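Local coordinates for RNA polymerase sigma factor SIGMA-28 (FliA) (Aquifex aeolicus, PDB 1RP3) that acts as the flagellar sigma factor, probably directing RNA polymerase to flagellar promoters, and is held in an inactive conformation by the anti-sigma factor FlgM, at the interface of chains A and B. Residues are numbered along the deposited sequence; one frame, centred on the assembly and turned at random. Chains: chain A, RNA polymerase sigma factor SIGMA-28 (FliA); chain B, anti sigma factor FlgM.

Contact 1: the interface of chains A and B. Residues chain A 178, 181-182, 185; chain B 76, 80, 83.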
ATOM      1  N   THR A 178      -3.715  18.114   1.569  1.00 57.93           N
ATOM      2  CA  THR A 178      -2.657  18.156   0.568  1.00 61.29           C
ATOM      3  C   THR A 178      -1.555  19.152   0.927  1.00 62.93           C
ATOM      4  O   THR A 178      -0.372  18.849   0.776  1.00 63.55           O
ATOM      5  CB  THR A 178      -3.199  18.473  -0.839  1.00 61.17           C
ATOM      6  OG1 THR A 178      -3.893  19.720  -0.813  1.00 65.35           O
ATOM      7  CG2 THR A 178      -4.158  17.394  -1.301  1.00 61.20           C
ATOM      8  N   VAL A 181       0.698  17.908   3.766  1.00 65.74           N
ATOM      9  CA  VAL A 181       1.630  16.900   3.276  1.00 65.74           C
ATOM     10  C   VAL A 181       2.714  17.580   2.438  1.00 65.70           C
ATOM     11  O   VAL A 181       3.873  17.179   2.475  1.00 65.89           O
ATOM     12  CB  VAL A 181       0.906  15.840   2.401  1.00 65.68           C
ATOM     13  CG1 VAL A 181       1.906  14.848   1.814  1.00 65.07           C
ATOM     14  CG2 VAL A 181      -0.132  15.104   3.221  1.00 65.11           C
ATOM     15  N   LYS A 182       2.325  18.609   1.686  1.00 66.29           N
ATOM     16  CA  LYS A 182       3.251  19.358   0.834  1.00 67.06           C
ATOM     17  C   LYS A 182       4.318  20.059   1.664  1.00 68.01           C
ATOM     18  O   LYS A 182       5.458  20.218   1.224  1.00 68.03           O
ATOM     19  CB  LYS A 182       2.492  20.383  -0.010  1.00 67.01           C
ATOM     20  CG  LYS A 182       3.361  21.212  -0.950  1.00 66.50           C
ATOM     21  CD  LYS A 182       2.516  21.988  -1.955  1.00 66.93           C
ATOM     22  CE  LYS A 182       1.688  21.034  -2.805  1.00 68.85           C
ATOM     23  NZ  LYS A 182       0.766  21.738  -3.737  1.00 70.51           N
ATOM     24  N   VAL A 185       6.796  17.222   2.682  1.00 63.09           N
ATOM     25  CA  VAL A 185       7.522  16.748   1.511  1.00 63.15           C
ATOM     26  C   VAL A 185       8.659  17.687   1.112  1.00 63.56           C
ATOM     27  O   VAL A 185       9.762  17.239   0.799  1.00 63.97           O
ATOM     28  CB  VAL A 185       6.565  16.535   0.319  1.00 62.63           C
ATOM     29  CG1 VAL A 185       7.346  16.276  -0.961  1.00 61.36           C
ATOM     30  CG2 VAL A 185       5.633  15.363   0.612  1.00 62.45           C
TER
ATOM     31  N   ASP B  76       7.258  18.530  -5.587  1.00 67.52           N
ATOM     32  CA  ASP B  76       6.596  18.233  -4.330  1.00 66.11           C
ATOM     33  C   ASP B  76       5.147  17.844  -4.593  1.00 64.19           C
ATOM     34  O   ASP B  76       4.569  17.065  -3.842  1.00 64.03           O
ATOM     35  CB  ASP B  76       6.670  19.437  -3.393  1.00 67.42           C
ATOM     36  CG  ASP B  76       8.096  19.759  -2.966  1.00 69.59           C
ATOM     37  OD1 ASP B  76       9.052  19.164  -3.517  1.00 69.88           O
ATOM     38  OD2 ASP B  76       8.261  20.613  -2.071  1.00 70.85           O
ATOM     39  N   VAL B  80       3.414  14.414  -3.304  1.00 47.84           N
ATOM     40  CA  VAL B  80       2.218  14.578  -2.486  1.00 46.55           C
ATOM     41  C   VAL B  80       1.096  13.734  -3.078  1.00 44.77           C
ATOM     42  O   VAL B  80       0.409  13.013  -2.351  1.00 44.87           O
ATOM     43  CB  VAL B  80       1.797  16.070  -2.403  1.00 46.82           C
ATOM     44  CG1 VAL B  80       0.333  16.216  -1.986  1.00 46.11           C
ATOM     45  CG2 VAL B  80       2.691  16.786  -1.412  1.00 48.48           C
ATOM     46  N   LEU B  83       1.895   9.953  -2.241  1.00 35.91           N
ATOM     47  CA  LEU B  83       1.630   9.551  -0.869  1.00 37.36           C
ATOM     48  C   LEU B  83       0.150   9.569  -0.523  1.00 37.58           C
ATOM     49  O   LEU B  83      -0.370   8.618   0.065  1.00 37.04           O
ATOM     50  CB  LEU B  83       2.421  10.427   0.103  1.00 36.86           C
ATOM     51  CG  LEU B  83       3.935  10.413  -0.113  1.00 39.26           C
ATOM     52  CD1 LEU B  83       4.583  11.594   0.601  1.00 38.38           C
ATOM     53  CD2 LEU B  83       4.518   9.085   0.365  1.00 36.06           C
TER
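B:Val80 of the anti-sigma factor FlgM packs against A:Val181, A:Lys182 and A:Val185 of sigma-28, a worked example of how a short helix can dock one aliphatic residue against the turns of another. The helix of sigma-28, a member of the sigma-70 family, spans 167-185, and the FlgM helix spans 76-87. Contacts to backbone come first. The CG2 methyl of B:Val80 settles on the main chain of A:Lys182, 3.5 Å from its CA, while the other methyl, CG1, comes within 3.9 Å of the carbonyl oxygen O of A:Thr178. This fork follows from the torsion of B:Val80, which sets CG1 anti to the backbone N (chi1 160°) and leaves CG2 beside that nitrogen, facing A:Lys182. The long chain of A:Lys182 leaves with CB alongside the CG2 methyl. In all, B:Val80 buries 62 Å² against sigma.

Contacts between aliphatic side chains complete the patch. A:Val181 CG1 and A:Val185 CG2 both meet B:Val80 CG2, the latter at 3.8 Å, each pair of valines meeting at a slant. A:Val185 is itself forked: its CG2 also touches the CD1 methyl of B:Leu83 at 3.9 Å, and its CG1 lies against the first turn of the FlgM helix, 4.0 Å from B:Asp76 CA. Its side chain runs opposite in direction to those of B:Asp76 and B:Leu83. With an alanine at A:Val185, both methyls would go, and B:Leu83 CD1 and the CA of B:Asp76 would probably lose their packing partner, leaving a gap beside B:Val80.

Contact 2: the interface of chains A and B. Residues chain A 46-47, 50-51; chain B 39-40, 43.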
ATOM      1  N   ILE A  46      -6.393  -9.746   0.156  1.00 30.97           N
ATOM      2  CA  ILE A  46      -7.695  -9.684  -0.488  1.00 28.37           C
ATOM      3  C   ILE A  46      -8.780 -10.159   0.465  1.00 28.45           C
ATOM      4  O   ILE A  46      -9.842  -9.544   0.554  1.00 27.12           O
ATOM      5  CB  ILE A  46      -7.728 -10.528  -1.775  1.00 27.31           C
ATOM      6  CG1 ILE A  46      -6.772  -9.933  -2.805  1.00 25.78           C
ATOM      7  CG2 ILE A  46      -9.158 -10.584  -2.365  1.00 26.25           C
ATOM      8  CD1 ILE A  46      -6.707 -10.741  -4.094  1.00 27.13           C
ATOM      9  N   SER A  47      -8.494 -11.233   1.196  1.00 28.12           N
ATOM     10  CA  SER A  47      -9.461 -11.778   2.146  1.00 29.40           C
ATOM     11  C   SER A  47      -9.927 -10.722   3.120  1.00 28.80           C
ATOM     12  O   SER A  47     -11.115 -10.449   3.202  1.00 30.01           O
ATOM     13  CB  SER A  47      -8.882 -12.967   2.891  1.00 27.42           C
ATOM     14  OG  SER A  47      -8.795 -14.057   2.013  1.00 27.93           O
ATOM     15  N   VAL A  50     -11.852  -7.875   1.512  1.00 26.88           N
ATOM     16  CA  VAL A  50     -13.241  -8.145   1.170  1.00 26.59           C
ATOM     17  C   VAL A  50     -14.097  -7.959   2.406  1.00 28.26           C
ATOM     18  O   VAL A  50     -15.203  -7.433   2.314  1.00 29.21           O
ATOM     19  CB  VAL A  50     -13.417  -9.570   0.559  1.00 26.41           C
ATOM     20  CG1 VAL A  50     -14.890  -9.960   0.476  1.00 22.53           C
ATOM     21  CG2 VAL A  50     -12.819  -9.596  -0.830  1.00 22.00           C
ATOM     22  N   ILE A  51     -13.596  -8.390   3.565  1.00 30.14           N
ATOM     23  CA  ILE A  51     -14.350  -8.211   4.800  1.00 32.22           C
ATOM     24  C   ILE A  51     -14.571  -6.700   4.976  1.00 32.84           C
ATOM     25  O   ILE A  51     -15.698  -6.258   5.217  1.00 33.50           O
ATOM     26  CB  ILE A  51     -13.614  -8.775   6.026  1.00 33.37           C
ATOM     27  CG1 ILE A  51     -13.373 -10.271   5.855  1.00 34.17           C
ATOM     28  CG2 ILE A  51     -14.423  -8.493   7.304  1.00 30.93           C
ATOM     29  CD1 ILE A  51     -14.655 -11.060   5.789  1.00 39.60           C
TER
ATOM     30  N   LEU B  39     -13.269 -16.942   1.336  1.00 30.05           N
ATOM     31  CA  LEU B  39     -12.521 -15.716   1.050  1.00 30.70           C
ATOM     32  C   LEU B  39     -11.324 -16.023   0.161  1.00 30.34           C
ATOM     33  O   LEU B  39     -11.036 -15.279  -0.791  1.00 28.38           O
ATOM     34  CB  LEU B  39     -12.074 -15.037   2.350  1.00 27.47           C
ATOM     35  CG  LEU B  39     -13.210 -14.305   3.082  1.00 29.19           C
ATOM     36  CD1 LEU B  39     -12.839 -13.986   4.536  1.00 25.47           C
ATOM     37  CD2 LEU B  39     -13.571 -13.049   2.322  1.00 25.76           C
ATOM     38  N   SER B  40     -10.660 -17.141   0.449  1.00 30.74           N
ATOM     39  CA  SER B  40      -9.518 -17.567  -0.348  1.00 31.60           C
ATOM     40  C   SER B  40      -9.945 -17.850  -1.791  1.00 33.13           C
ATOM     41  O   SER B  40      -9.263 -17.464  -2.747  1.00 33.09           O
ATOM     42  CB  SER B  40      -8.867 -18.809   0.243  1.00 32.12           C
ATOM     43  OG  SER B  40      -7.713 -19.130  -0.510  1.00 33.19           O
ATOM     44  N   ALA B  43     -10.481 -14.687  -3.636  1.00 29.79           N
ATOM     45  CA  ALA B  43      -9.175 -14.129  -3.985  1.00 32.15           C
ATOM     46  C   ALA B  43      -8.562 -14.849  -5.191  1.00 34.15           C
ATOM     47  O   ALA B  43      -7.961 -14.212  -6.068  1.00 32.52           O
ATOM     48  CB  ALA B  43      -8.226 -14.211  -2.797  1.00 30.15           C
TER
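B:Leu39 of FlgM lies across the face of a sigma-28 helix, touching A:Ser47, A:Val50 and A:Ile51, and illustrates how a helix-on-helix interface can be built around one branched side chain. The sigma helix, 42-58, belongs to sigma-70 region 2, the part of the family that commonly engages core polymerase and promoter DNA; the FlgM helix is 31-46.

In the first shell the two methyls of B:Leu39 divide the work. CD1 reaches A:Ile51 CD1 at 3.7 Å, the two side chains meeting at about a right angle. CD2 turns toward A:Val50, 3.8 Å from its CG1, and also lies near the carbonyl oxygen of A:Ser47; here the leucine and valine side chains run side by side, pointing opposite ways. The base of the leucine is covered as well, because A:Ser47 sets its hydroxyl OG over B:Leu39 CB at 3.4 Å. One turn along FlgM, the small methyl of B:Ala43 probably lets the helices come close, and A:Ile46 rests CG2 on B:Ala43 CB at 3.8 Å, with its CD1 tip flanking the same methyl.

Further out, torsions and helix spacing place these groups. The CG of B:Leu39 stands anti to the carbonyl carbon (chi1 -76°), carrying the fork along the sigma helix toward A:Ile51. A:Ser47 and A:Ile51 are four residues apart and so present their side chains on the same helical face, and B:Leu39 and B:Ala43 are matched in the same way. B:Ser40, at the margin, hides little surface, and its backbone N lies 3.9 Å from A:Ser47 OG.

Contact 1 and contact 2 lie about 32 Å apart, measured between the centres of their C-alpha atoms, and share no residue or helix. Contact 1 joins sigma helix 167-185 to FlgM helix 76-87, whereas contact 2 joins sigma helix 42-58 to FlgM helix 31-46. One FlgM chain therefore touches sigma-28 at separated places, at a region 2 helix and at helix 167-185. Such extended wrapping fits an anti-sigma factor that holds an intact sigma factor in an inactive conformation, and probably helps fix the sigma regions relative to one another.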